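Local coordinates for histidine acid phosphatase (Bifidobacterium longum subsp. infantis, PDB 6RXE), which probably removes phosphate groups from myo-inositol hexakisphosphate (phytate), lower inositol phosphates and 2,3-bisphosphoglycerate, at residues P185-F190 against Q372-D377; H191-P196 against K206-A211; E40-H45 against R396-E401. All blocks are in the same frame, centred on the assembly; numbering follows the deposited sequence. Where two conformers were deposited one is given.

Interaction 1. Residues P185-F190 against Q372-D377. With IHS (D-myo-inositol-hexasulphate), chain C.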
loop_
_atom_site.group_PDB
_atom_site.type_symbol
_atom_site.label_atom_id
_atom_site.label_comp_id
_atom_site.label_asym_id
_atom_site.label_seq_id
_atom_site.Cartn_x
_atom_site.Cartn_y
_atom_site.Cartn_z
ATOM N N PRO A 185 3.613 12.538 -9.223
ATOM C CA PRO A 185 2.525 12.401 -8.241
ATOM C C PRO A 185 1.132 12.466 -8.848
ATOM O O PRO A 185 0.174 12.064 -8.179
ATOM C CB PRO A 185 2.773 13.569 -7.277
ATOM C CG PRO A 185 3.508 14.579 -8.092
ATOM C CD PRO A 185 4.345 13.810 -9.068
ATOM N N ASP A 186 0.978 12.947 -10.086
ATOM C CA ASP A 186 -0.353 12.964 -10.684
ATOM C C ASP A 186 -0.863 11.556 -10.967
ATOM O O ASP A 186 -2.077 11.329 -10.950
ATOM C CB ASP A 186 -0.361 13.797 -11.967
ATOM C CG ASP A 186 -0.325 15.293 -11.695
ATOM O OD1 ASP A 186 -0.300 15.696 -10.510
ATOM O OD2 ASP A 186 -0.346 16.070 -12.671
ATOM N N THR A 187 0.034 10.603 -11.231
ATOM C CA THR A 187 -0.360 9.213 -11.423
ATOM C C THR A 187 0.024 8.305 -10.261
ATOM O O THR A 187 -0.493 7.183 -10.181
ATOM C CB THR A 187 0.250 8.644 -12.712
ATOM O OG1 THR A 187 1.679 8.578 -12.583
ATOM C CG2 THR A 187 -0.118 9.511 -13.914
ATOM N N LEU A 188 0.904 8.751 -9.362
ATOM C CA LEU A 188 1.386 7.916 -8.268
ATOM C C LEU A 188 1.094 8.495 -6.892
ATOM O O LEU A 188 1.527 7.916 -5.886
ATOM C CB LEU A 188 2.895 7.679 -8.409
ATOM C CG LEU A 188 3.332 7.016 -9.713
ATOM C CD1 LEU A 188 4.856 6.909 -9.787
ATOM C CD2 LEU A 188 2.680 5.646 -9.837
ATOM N N TYR A 189 0.384 9.619 -6.816
ATOM C CA TYR A 189 0.006 10.232 -5.546
ATOM C C TYR A 189 -1.258 11.059 -5.744
ATOM O O TYR A 189 -1.368 12.187 -5.251
ATOM C CB TYR A 189 1.138 11.095 -4.978
ATOM C CG TYR A 189 1.197 11.131 -3.461
ATOM C CD1 TYR A 189 1.633 10.028 -2.736
ATOM C CD2 TYR A 189 0.821 12.268 -2.757
ATOM C CE1 TYR A 189 1.690 10.055 -1.353
ATOM C CE2 TYR A 189 0.876 12.304 -1.367
ATOM C CZ TYR A 189 1.313 11.194 -0.674
ATOM O OH TYR A 189 1.372 11.220 0.704
ATOM N N PHE A 190 -2.223 10.502 -6.472
ATOM C CA PHE A 190 -3.413 11.223 -6.911
ATOM C C PHE A 190 -4.462 11.395 -5.819
ATOM O O PHE A 190 -5.492 12.029 -6.074
ATOM C CB PHE A 190 -4.020 10.503 -8.120
ATOM C CG PHE A 190 -4.149 9.010 -7.945
ATOM C CD1 PHE A 190 -4.935 8.471 -6.941
ATOM C CD2 PHE A 190 -3.454 8.148 -8.775
ATOM C CE1 PHE A 190 -5.046 7.105 -6.779
ATOM C CE2 PHE A 190 -3.559 6.779 -8.618
ATOM C CZ PHE A 190 -4.357 6.257 -7.611
ATOM N N GLN A 372 -8.034 7.002 -12.003
ATOM C CA GLN A 372 -8.142 7.115 -13.457
ATOM C C GLN A 372 -6.887 7.652 -14.142
ATOM O O GLN A 372 -6.518 7.100 -15.190
ATOM C CB GLN A 372 -9.361 7.975 -13.815
ATOM C CG GLN A 372 -9.697 7.948 -15.294
ATOM C CD GLN A 372 -10.073 6.557 -15.775
ATOM O OE1 GLN A 372 -10.880 5.870 -15.153
ATOM N NE2 GLN A 372 -9.477 6.133 -16.882
ATOM N N PRO A 373 -6.197 8.688 -13.637
ATOM C CA PRO A 373 -4.955 9.118 -14.308
ATOM C C PRO A 373 -3.966 7.985 -14.517
ATOM O O PRO A 373 -3.418 7.827 -15.618
ATOM C CB PRO A 373 -4.404 10.194 -13.360
ATOM C CG PRO A 373 -5.590 10.703 -12.640
ATOM C CD PRO A 373 -6.515 9.546 -12.480
ATOM N N LEU A 374 -3.758 7.158 -13.489
ATOM C CA LEU A 374 -2.827 6.040 -13.605
ATOM C C LEU A 374 -3.267 5.074 -14.695
ATOM O O LEU A 374 -2.475 4.713 -15.575
ATOM C CB LEU A 374 -2.701 5.321 -12.263
ATOM C CG LEU A 374 -1.708 4.159 -12.258
ATOM C CD1 LEU A 374 -0.347 4.635 -12.739
ATOM C CD2 LEU A 374 -1.605 3.542 -10.872
ATOM N N LEU A 375 -4.534 4.655 -14.663
ATOM C CA LEU A 375 -5.050 3.834 -15.750
ATOM C C LEU A 375 -4.840 4.530 -17.085
ATOM O O LEU A 375 -4.360 3.912 -18.046
ATOM C CB LEU A 375 -6.529 3.519 -15.523
ATOM C CG LEU A 375 -7.231 2.661 -16.579
ATOM C CD1 LEU A 375 -6.411 1.410 -16.914
ATOM C CD2 LEU A 375 -8.616 2.272 -16.096
ATOM N N ASP A 376 -5.131 5.837 -17.143
ATOM C CA ASP A 376 -4.894 6.575 -18.375
ATOM C C ASP A 376 -3.451 6.394 -18.824
ATOM O O ASP A 376 -3.184 6.001 -19.969
ATOM C CB ASP A 376 -5.231 8.057 -18.185
ATOM C CG ASP A 376 -6.731 8.331 -18.197
ATOM O OD1 ASP A 376 -7.509 7.416 -18.527
ATOM O OD2 ASP A 376 -7.132 9.476 -17.895
ATOM N N ASP A 377 -2.502 6.590 -17.906
ATOM C CA ASP A 377 -1.107 6.459 -18.310
ATOM C C ASP A 377 -0.789 5.028 -18.721
ATOM O O ASP A 377 -0.080 4.815 -19.715
ATOM C CB ASP A 377 -0.170 6.928 -17.202
ATOM C CG ASP A 377 1.177 7.346 -17.745
ATOM O OD1 ASP A 377 1.211 8.294 -18.566
ATOM O OD2 ASP A 377 2.194 6.724 -17.373
HETATM C C1 IHS C . -1.563 6.152 5.939
HETATM O O1 IHS C . -1.904 6.730 7.190
HETATM S S1 IHS C . -3.381 6.844 7.488
HETATM C C2 IHS C . -1.138 4.728 6.177
HETATM O O2 IHS C . -4.077 5.571 7.159
HETATM S S2 IHS C . -0.176 3.974 8.425
HETATM C C3 IHS C . -0.740 4.069 4.850
HETATM O O3 IHS C . -3.595 7.229 8.916
HETATM S S3 IHS C . -1.285 1.637 4.912
HETATM C C4 IHS C . 0.333 4.844 4.102
HETATM O O4 IHS C . -4.000 8.035 6.758
HETATM S S4 IHS C . 1.778 3.611 2.353
HETATM C C5 IHS C . 0.009 6.331 3.977
HETATM S S5 IHS C . 1.078 7.770 2.162
HETATM C C6 IHS C . -0.435 6.959 5.283
HETATM S S6 IHS C . -0.195 9.376 5.761
HETATM O O12 IHS C . -0.043 4.732 7.083
HETATM O O13 IHS C . -0.279 2.763 5.090
HETATM O O14 IHS C . 0.453 4.282 2.746
HETATM O O15 IHS C . 1.188 7.030 3.514
HETATM O O16 IHS C . -0.869 8.262 5.019
HETATM O O22 IHS C . -1.581 3.976 8.961
HETATM O O23 IHS C . -2.287 1.611 6.066
HETATM O O24 IHS C . 1.518 2.646 1.211
HETATM O O25 IHS C . 0.420 9.111 2.328
HETATM O O26 IHS C . 1.191 9.630 5.229
HETATM O O32 IHS C . 0.789 4.568 9.442
HETATM O O33 IHS C . -1.996 1.733 3.580
HETATM O O34 IHS C . 2.439 2.901 3.511
HETATM O O35 IHS C . 0.382 6.936 1.143
HETATM O O36 IHS C . -0.158 9.113 7.256
HETATM O O42 IHS C . 0.058 2.495 8.244
HETATM O O43 IHS C . -0.554 0.296 4.791
HETATM O O44 IHS C . 2.824 4.628 2.004
HETATM O O45 IHS C . 2.427 8.162 1.675
HETATM O O46 IHS C . -1.039 10.629 5.703
HETATM O O HOH W 1 2.745 7.108 -14.716
#

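Interaction 2. Residues H191-P196 against K206-A211. With IHS (D-myo-inositol-hexasulphate), chain C; PO4 (phosphate ion), chain D.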
loop_
_atom_site.group_PDB
_atom_site.type_symbol
_atom_site.label_atom_id
_atom_site.label_comp_id
_atom_site.label_asym_id
_atom_site.label_seq_id
_atom_site.Cartn_x
_atom_site.Cartn_y
_atom_site.Cartn_z
ATOM N N HIS A 191 -4.236 10.859 -4.619
ATOM C CA HIS A 191 -5.237 10.905 -3.561
ATOM C C HIS A 191 -5.115 12.121 -2.653
ATOM O O HIS A 191 -5.994 12.331 -1.810
ATOM C CB HIS A 191 -5.162 9.636 -2.706
ATOM C CG HIS A 191 -3.837 9.433 -2.045
ATOM N ND1 HIS A 191 -2.688 9.149 -2.751
ATOM C CD2 HIS A 191 -3.475 9.477 -0.741
ATOM C CE1 HIS A 191 -1.675 9.027 -1.911
ATOM N NE2 HIS A 191 -2.127 9.221 -0.685
ATOM N N LYS A 192 -4.058 12.920 -2.788
ATOM C CA LYS A 192 -3.858 14.092 -1.946
ATOM C C LYS A 192 -3.455 15.288 -2.799
ATOM O O LYS A 192 -2.791 15.141 -3.827
ATOM C CB LYS A 192 -2.778 13.848 -0.882
ATOM C CG LYS A 192 -3.196 12.945 0.266
ATOM C CD LYS A 192 -2.000 12.655 1.161
ATOM C CE LYS A 192 -2.383 11.790 2.347
ATOM N NZ LYS A 192 -1.190 11.374 3.142
ATOM N N VAL A 193 -3.850 16.481 -2.352
ATOM C CA VAL A 193 -3.442 17.697 -3.051
ATOM C C VAL A 193 -1.950 17.946 -2.861
ATOM O O VAL A 193 -1.247 18.341 -3.801
ATOM C CB VAL A 193 -4.290 18.890 -2.574
ATOM C CG1 VAL A 193 -3.589 20.206 -2.883
ATOM C CG2 VAL A 193 -5.660 18.845 -3.229
ATOM N N GLN A 194 -1.440 17.708 -1.655
ATOM C CA GLN A 194 -0.028 17.896 -1.355
ATOM C C GLN A 194 0.778 16.709 -1.872
ATOM O O GLN A 194 0.390 15.556 -1.666
ATOM C CB GLN A 194 0.174 18.048 0.155
ATOM C CG GLN A 194 -0.663 19.140 0.813
ATOM C CD GLN A 194 -2.128 18.763 1.007
ATOM O OE1 GLN A 194 -2.484 17.581 1.038
ATOM N NE2 GLN A 194 -2.986 19.773 1.132
ATOM N N ASN A 195 1.901 16.992 -2.530
ATOM C CA ASN A 195 2.800 15.981 -3.061
ATOM C C ASN A 195 3.882 15.640 -2.044
ATOM O O ASN A 195 4.185 16.439 -1.152
ATOM C CB ASN A 195 3.433 16.478 -4.358
ATOM C CG ASN A 195 2.417 16.678 -5.459
ATOM O OD1 ASN A 195 1.417 15.962 -5.534
ATOM N ND2 ASN A 195 2.666 17.651 -6.325
ATOM N N PRO A 196 4.488 14.453 -2.146
ATOM C CA PRO A 196 5.521 14.073 -1.166
ATOM C C PRO A 196 6.739 14.985 -1.144
ATOM O O PRO A 196 7.404 15.063 -0.104
ATOM C CB PRO A 196 5.899 12.648 -1.592
ATOM C CG PRO A 196 4.684 12.136 -2.296
ATOM C CD PRO A 196 4.116 13.325 -3.016
ATOM N N LYS A 206 -6.753 19.295 -13.388
ATOM C CA LYS A 206 -7.472 18.034 -13.232
ATOM C C LYS A 206 -6.998 17.277 -11.996
ATOM O O LYS A 206 -7.810 16.715 -11.252
ATOM C CB LYS A 206 -7.305 17.175 -14.489
ATOM C CG LYS A 206 -8.272 16.000 -14.562
ATOM C CD LYS A 206 -8.043 15.142 -15.797
ATOM C CE LYS A 206 -6.637 14.562 -15.816
ATOM N NZ LYS A 206 -6.595 13.132 -15.392
ATOM N N ALA A 207 -5.684 17.264 -11.755
ATOM C CA ALA A 207 -5.133 16.520 -10.626
ATOM C C ALA A 207 -5.593 17.107 -9.292
ATOM O O ALA A 207 -5.965 16.360 -8.369
ATOM C CB ALA A 207 -3.607 16.505 -10.720
ATOM N N TYR A 208 -5.575 18.444 -9.171
ATOM C CA TYR A 208 -6.098 19.078 -7.966
ATOM C C TYR A 208 -7.563 18.732 -7.763
ATOM O O TYR A 208 -7.984 18.447 -6.638
ATOM C CB TYR A 208 -5.928 20.600 -8.031
ATOM C CG TYR A 208 -6.527 21.339 -6.843
ATOM C CD1 TYR A 208 -5.823 21.479 -5.652
ATOM C CD2 TYR A 208 -7.810 21.877 -6.907
ATOM C CE1 TYR A 208 -6.374 22.147 -4.564
ATOM C CE2 TYR A 208 -8.369 22.542 -5.828
ATOM C CZ TYR A 208 -7.650 22.675 -4.661
ATOM O OH TYR A 208 -8.210 23.336 -3.589
ATOM N N ASP A 209 -8.360 18.784 -8.836
ATOM C CA ASP A 209 -9.788 18.510 -8.708
ATOM C C ASP A 209 -10.024 17.084 -8.224
ATOM O O ASP A 209 -10.826 16.848 -7.314
ATOM C CB ASP A 209 -10.501 18.746 -10.042
ATOM C CG ASP A 209 -10.548 20.215 -10.440
ATOM O OD1 ASP A 209 -10.453 21.086 -9.553
ATOM O OD2 ASP A 209 -10.700 20.497 -11.644
ATOM N N ILE A 210 -9.322 16.120 -8.824
ATOM C CA ILE A 210 -9.432 14.723 -8.400
ATOM C C ILE A 210 -9.159 14.603 -6.907
ATOM O O ILE A 210 -9.988 14.093 -6.138
ATOM C CB ILE A 210 -8.477 13.840 -9.218
ATOM C CG1 ILE A 210 -8.994 13.697 -10.650
ATOM C CG2 ILE A 210 -8.287 12.475 -8.553
ATOM C CD1 ILE A 210 -7.950 13.228 -11.625
ATOM N N ALA A 211 -8.001 15.112 -6.473
ATOM C CA ALA A 211 -7.597 14.939 -5.079
ATOM C C ALA A 211 -8.555 15.648 -4.125
ATOM O O ALA A 211 -9.028 15.056 -3.143
ATOM C CB ALA A 211 -6.167 15.439 -4.892
HETATM C C1 IHS C . -1.563 6.152 5.939
HETATM O O1 IHS C . -1.904 6.730 7.190
HETATM S S1 IHS C . -3.381 6.844 7.488
HETATM C C2 IHS C . -1.138 4.728 6.177
HETATM O O2 IHS C . -4.077 5.571 7.159
HETATM S S2 IHS C . -0.176 3.974 8.425
HETATM C C3 IHS C . -0.740 4.069 4.850
HETATM O O3 IHS C . -3.595 7.229 8.916
HETATM S S3 IHS C . -1.285 1.637 4.912
HETATM C C4 IHS C . 0.333 4.844 4.102
HETATM O O4 IHS C . -4.000 8.035 6.758
HETATM S S4 IHS C . 1.778 3.611 2.353
HETATM C C5 IHS C . 0.009 6.331 3.977
HETATM S S5 IHS C . 1.078 7.770 2.162
HETATM C C6 IHS C . -0.435 6.959 5.283
HETATM S S6 IHS C . -0.195 9.376 5.761
HETATM O O12 IHS C . -0.043 4.732 7.083
HETATM O O13 IHS C . -0.279 2.763 5.090
HETATM O O14 IHS C . 0.453 4.282 2.746
HETATM O O15 IHS C . 1.188 7.030 3.514
HETATM O O16 IHS C . -0.869 8.262 5.019
HETATM O O22 IHS C . -1.581 3.976 8.961
HETATM O O23 IHS C . -2.287 1.611 6.066
HETATM O O24 IHS C . 1.518 2.646 1.211
HETATM O O25 IHS C . 0.420 9.111 2.328
HETATM O O26 IHS C . 1.191 9.630 5.229
HETATM O O32 IHS C . 0.789 4.568 9.442
HETATM O O33 IHS C . -1.996 1.733 3.580
HETATM O O34 IHS C . 2.439 2.901 3.511
HETATM O O35 IHS C . 0.382 6.936 1.143
HETATM O O36 IHS C . -0.158 9.113 7.256
HETATM O O42 IHS C . 0.058 2.495 8.244
HETATM O O43 IHS C . -0.554 0.296 4.791
HETATM O O44 IHS C . 2.824 4.628 2.004
HETATM O O45 IHS C . 2.427 8.162 1.675
HETATM O O46 IHS C . -1.039 10.629 5.703
HETATM P P PO4 D . -4.850 19.537 -16.734
HETATM O O1 PO4 D . -6.007 19.968 -15.868
HETATM O O2 PO4 D . -5.000 20.160 -18.102
HETATM O O3 PO4 D . -4.848 18.032 -16.857
HETATM O O4 PO4 D . -3.536 19.993 -16.135
#

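Interaction 3. Residues E40-H45 against R396-E401. With IHS (D-myo-inositol-hexasulphate), chain C.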
loop_
_atom_site.group_PDB
_atom_site.type_symbol
_atom_site.label_atom_id
_atom_site.label_comp_id
_atom_site.label_asym_id
_atom_site.label_seq_id
_atom_site.Cartn_x
_atom_site.Cartn_y
_atom_site.Cartn_z
ATOM N N GLU A 40 5.090 -2.672 -18.486
ATOM C CA GLU A 40 4.965 -1.589 -17.522
ATOM C C GLU A 40 4.462 -2.139 -16.202
ATOM O O GLU A 40 3.964 -3.262 -16.117
ATOM C CB GLU A 40 4.036 -0.484 -18.024
ATOM C CG GLU A 40 2.637 -0.955 -18.320
ATOM C CD GLU A 40 1.780 0.150 -18.877
ATOM O OE1 GLU A 40 1.989 1.320 -18.482
ATOM O OE2 GLU A 40 0.926 -0.150 -19.740
ATOM N N SER A 41 4.556 -1.299 -15.179
ATOM C CA SER A 41 4.267 -1.724 -13.821
ATOM C C SER A 41 3.879 -0.525 -12.974
ATOM O O SER A 41 4.314 0.603 -13.225
ATOM C CB SER A 41 5.479 -2.401 -13.191
ATOM O OG SER A 41 6.401 -1.400 -12.775
ATOM N N MET A 42 3.091 -0.804 -11.939
ATOM C CA MET A 42 2.994 0.051 -10.763
ATOM C C MET A 42 3.063 -0.836 -9.530
ATOM O O MET A 42 2.275 -1.779 -9.394
ATOM C CB MET A 42 1.711 0.884 -10.744
ATOM C CG MET A 42 1.697 1.938 -9.631
ATOM S SD MET A 42 1.290 1.318 -7.972
ATOM C CE MET A 42 -0.433 0.882 -8.187
ATOM N N ALA A 43 3.996 -0.528 -8.637
ATOM C CA ALA A 43 4.237 -1.338 -7.453
ATOM C C ALA A 43 4.186 -0.465 -6.210
ATOM O O ALA A 43 4.703 0.655 -6.212
ATOM C CB ALA A 43 5.598 -2.038 -7.535
ATOM N N ARG A 44 3.568 -0.977 -5.150
ATOM C CA ARG A 44 3.717 -0.334 -3.856
ATOM C C ARG A 44 5.169 -0.437 -3.399
ATOM O O ARG A 44 5.902 -1.351 -3.787
ATOM C CB ARG A 44 2.789 -0.976 -2.818
ATOM C CG ARG A 44 2.830 -0.288 -1.459
ATOM C CD ARG A 44 1.951 -0.964 -0.424
ATOM N NE ARG A 44 1.977 -0.223 0.833
ATOM C CZ ARG A 44 1.481 -0.672 1.981
ATOM N NH1 ARG A 44 0.910 -1.869 2.034
ATOM N NH2 ARG A 44 1.549 0.086 3.072
ATOM N N HIS A 45 5.593 0.529 -2.593
ATOM C CA HIS A 45 6.872 0.410 -1.909
ATOM C C HIS A 45 6.935 -0.910 -1.147
ATOM O O HIS A 45 5.909 -1.466 -0.736
ATOM C CB HIS A 45 7.059 1.581 -0.943
ATOM C CG HIS A 45 6.054 1.601 0.166
ATOM N ND1 HIS A 45 6.112 0.735 1.238
ATOM C CD2 HIS A 45 4.954 2.368 0.359
ATOM C CE1 HIS A 45 5.093 0.970 2.046
ATOM N NE2 HIS A 45 4.376 1.957 1.537
ATOM N N ARG A 396 6.764 2.033 -12.285
ATOM C CA ARG A 396 6.335 3.059 -11.347
ATOM C C ARG A 396 6.296 2.511 -9.926
ATOM O O ARG A 396 5.926 1.352 -9.701
ATOM C CB ARG A 396 4.955 3.601 -11.727
ATOM C CG ARG A 396 4.763 3.887 -13.209
ATOM C CD ARG A 396 3.274 3.937 -13.538
ATOM N NE ARG A 396 2.987 4.340 -14.914
ATOM C CZ ARG A 396 2.880 3.500 -15.939
ATOM N NH1 ARG A 396 3.052 2.196 -15.760
ATOM N NH2 ARG A 396 2.596 3.968 -17.152
ATOM N N PHE A 397 6.650 3.361 -8.966
ATOM C CA PHE A 397 6.714 2.976 -7.563
ATOM C C PHE A 397 5.927 3.980 -6.734
ATOM O O PHE A 397 6.154 5.193 -6.831
ATOM C CB PHE A 397 8.176 2.863 -7.117
ATOM C CG PHE A 397 8.942 1.827 -7.893
ATOM C CD1 PHE A 397 9.521 2.140 -9.113
ATOM C CD2 PHE A 397 9.022 0.520 -7.435
ATOM C CE1 PHE A 397 10.191 1.179 -9.847
ATOM C CE2 PHE A 397 9.696 -0.444 -8.159
ATOM C CZ PHE A 397 10.281 -0.118 -9.365
ATOM N N ALA A 398 4.986 3.467 -5.938
ATOM C CA ALA A 398 3.989 4.284 -5.260
ATOM C C ALA A 398 3.539 3.651 -3.946
ATOM O O ALA A 398 4.373 3.212 -3.147
ATOM C CB ALA A 398 2.783 4.521 -6.175
ATOM N N HIS A 399 2.225 3.590 -3.713
ATOM C CA HIS A 399 1.705 3.429 -2.364
ATOM C C HIS A 399 0.482 2.522 -2.346
ATOM O O HIS A 399 -0.117 2.215 -3.380
ATOM C CB HIS A 399 1.345 4.795 -1.764
ATOM C CG HIS A 399 2.481 5.768 -1.775
ATOM N ND1 HIS A 399 3.370 5.882 -0.730
ATOM C CD2 HIS A 399 2.899 6.640 -2.723
ATOM C CE1 HIS A 399 4.276 6.796 -1.022
ATOM N NE2 HIS A 399 4.014 7.271 -2.227
ATOM N N ALA A 400 0.114 2.099 -1.133
ATOM C CA ALA A 400 -1.151 1.398 -0.940
ATOM C C ALA A 400 -2.327 2.283 -1.328
ATOM O O ALA A 400 -3.331 1.797 -1.867
ATOM C CB ALA A 400 -1.285 0.943 0.513
ATOM N N GLU A 401 -2.220 3.588 -1.055
ATOM C CA GLU A 401 -3.241 4.540 -1.476
ATOM C C GLU A 401 -3.323 4.661 -2.989
ATOM O O GLU A 401 -4.309 5.205 -3.500
ATOM C CB GLU A 401 -2.972 5.927 -0.893
ATOM C CG GLU A 401 -2.453 5.959 0.530
ATOM C CD GLU A 401 -3.455 5.465 1.539
ATOM O OE1 GLU A 401 -4.661 5.504 1.228
ATOM O OE2 GLU A 401 -3.041 5.063 2.649
HETATM C C1 IHS C . -1.563 6.152 5.939
HETATM O O1 IHS C . -1.904 6.730 7.190
HETATM S S1 IHS C . -3.381 6.844 7.488
HETATM C C2 IHS C . -1.138 4.728 6.177
HETATM O O2 IHS C . -4.077 5.571 7.159
HETATM S S2 IHS C . -0.176 3.974 8.425
HETATM C C3 IHS C . -0.740 4.069 4.850
HETATM O O3 IHS C . -3.595 7.229 8.916
HETATM S S3 IHS C . -1.285 1.637 4.912
HETATM C C4 IHS C . 0.333 4.844 4.102
HETATM O O4 IHS C . -4.000 8.035 6.758
HETATM S S4 IHS C . 1.778 3.611 2.353
HETATM C C5 IHS C . 0.009 6.331 3.977
HETATM S S5 IHS C . 1.078 7.770 2.162
HETATM C C6 IHS C . -0.435 6.959 5.283
HETATM S S6 IHS C . -0.195 9.376 5.761
HETATM O O12 IHS C . -0.043 4.732 7.083
HETATM O O13 IHS C . -0.279 2.763 5.090
HETATM O O14 IHS C . 0.453 4.282 2.746
HETATM O O15 IHS C . 1.188 7.030 3.514
HETATM O O16 IHS C . -0.869 8.262 5.019
HETATM O O22 IHS C . -1.581 3.976 8.961
HETATM O O23 IHS C . -2.287 1.611 6.066
HETATM O O24 IHS C . 1.518 2.646 1.211
HETATM O O25 IHS C . 0.420 9.111 2.328
HETATM O O26 IHS C . 1.191 9.630 5.229
HETATM O O32 IHS C . 0.789 4.568 9.442
HETATM O O33 IHS C . -1.996 1.733 3.580
HETATM O O34 IHS C . 2.439 2.901 3.511
HETATM O O35 IHS C . 0.382 6.936 1.143
HETATM O O36 IHS C . -0.158 9.113 7.256
HETATM O O42 IHS C . 0.058 2.495 8.244
HETATM O O43 IHS C . -0.554 0.296 4.791
HETATM O O44 IHS C . 2.824 4.628 2.004
HETATM O O45 IHS C . 2.427 8.162 1.675
HETATM O O46 IHS C . -1.039 10.629 5.703
HETATM O O HOH W 2 7.194 -1.117 -10.402
#

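Interaction 1. Residues P185-F190 against Q372-D377
L374 packs against T187 and F190, and most of this contact is apolar. The carbonyl oxygen T187 O lies over the L374 side chain, with L374 CB 3.6 Å away. It is buried there and finds no polar partner. F190 CG sits between the backbone N and the carbonyl carbon (chi1 47°), which places the ring so that F190 CE2 meets L374 CB at 4.0 Å, the two side chains crossing obliquely. P373 adds its ring, with P373 CB 3.5 Å from D186 O. The T187 and D377 side chains cross at about a right angle, with T187 CG2 4.2 Å from D377 CB.

The polar link is indirect. A water accepts from T187 OG1 at 2.8 Å and donates to D377 OD2 at 2.7 Å. The same OD2 forms a salt bridge with R396.

Y189 reaches the ligand with its hydroxyl end, edge first. Its OH lies 2.8 Å from O25 of the inositol hexasulphate, a weak bond, while its ring meets H191 and H399. With an alanine in place of Y189, that sulphate would probably lose its hydroxyl neighbour and a gap would open beside the H399 ring.

The end of the short helix 185-188 thus rests on the first turn of helix 372-386. Both pack against strand 391-398 of the central sheet, in the alpha/beta fold of branch 2 histidine phosphatases, and the Y189 side borders the inositol pocket.

Interaction 2. Residues H191-P196 against K206-A211
Both V193 methyls meet the Y208 ring at CD1 and CE1. V193 CG2 is 3.6 Å from Y208 CD1, and CG1 lies only slightly farther off. The two side chains cross at a slant. Y208 CG stands anti to the backbone N (chi1 177°), and this carries the ring from the helix to the V193 methyls. A211, one turn on, points toward the loop. Its methyl touches backbone rather than side chain: A211 CB is 3.4 Å from K192 C. The same methyl also reaches V193 CG2, at 3.8 Å. The alanine therefore lets the loop come close to helix 206-220.

H191 and K192 point away from the helix, and their ends come to the ligand. The K192 chain is extended beyond CG. Its NZ bonds O46 of the inositol hexasulphate at 2.7 Å and O25 at 2.9 Å, so it bridges two adjacent sulphates. H191 NE2 stays 3.9 Å from O35 of the ligand. The loop backbone is tied by K201, which bonds K192 O, and by Q215, which bonds H191 O.

At the far end, K206 N donates to O1 of a phosphate ion at 2.7 Å, an ion probably from the crystallisation liquor.

One face of the loop 191-196 thus packs on the start of helix 206-220, and the other lines a pocket for a polyanion. The hexasulphate is an analogue of phytate, so K192 probably meets substrate phosphates in the same way.

Interaction 3. Residues E40-H45 against R396-E401
E40 starts the contact with a salt bridge to R396. Both terminal nitrogens of R396 approach one oxygen end-on, with NH2 3.0 Å from E40 OE1, and the carboxylate and guanidinium planes are 36° apart. D377 forms a second salt bridge with R396 NH2. S41 O accepts twice, from R396 N and from R396 NH1 at 3.2 Å, and these donors come from opposite faces of its carbonyl plane. M42 bends along its chain and brings SD to 4.0 Å from A398 CB. A43 continues the parallel ladder: A43 N bonds R396 O at 2.9 Å, and A43 O takes A398 N.

R44 runs out extended, with CG anti to the backbone N (chi1 -176°). A400 CB lies over the centre of its guanidinium, 3.4 Å above the plane. R44 NH2 bonds O34 of the inositol hexasulphate at 3.0 Å, while NH1 bonds S12 O. H45 N bonds A398 O, and H45 NE2 reaches the same O34 at 2.9 Å. A400 N meets O24 at 2.8 Å and H399 ND1 holds O44, so all three outer oxygens of one sulphate are gripped. H399 NE2 is hydrogen-bonded to S138 OG. R44 and H45 open the family's Arg-His-Gly signature.

Strand 35-44 lies between strands 391-398 and 445-452. Helices 372-386 and 400-410 pack on the sheet face that carries M42 and R396, while F397, on the other face, meets F150 edge-to-face.

Overall arrangement
From the N terminus, strand 35-44 comes first. Its partner in interaction 3 lies some 350 residues later, so this contact closes the longest loop and joins two neighbouring strands of the central sheet. Interaction 1 falls within that loop and brings helix 185-188 to helix 372-386, just before strand 391-398. Interaction 2 is the innermost: it folds loop 191-196 onto helix 206-220, with nine residues between its segments. The three loops nest and none cross. Direct contacts also join them. L188 of interaction 1 packs on R396 of interaction 3, and D186 packs on A207 of interaction 2. All three border the bound inositol hexasulphate.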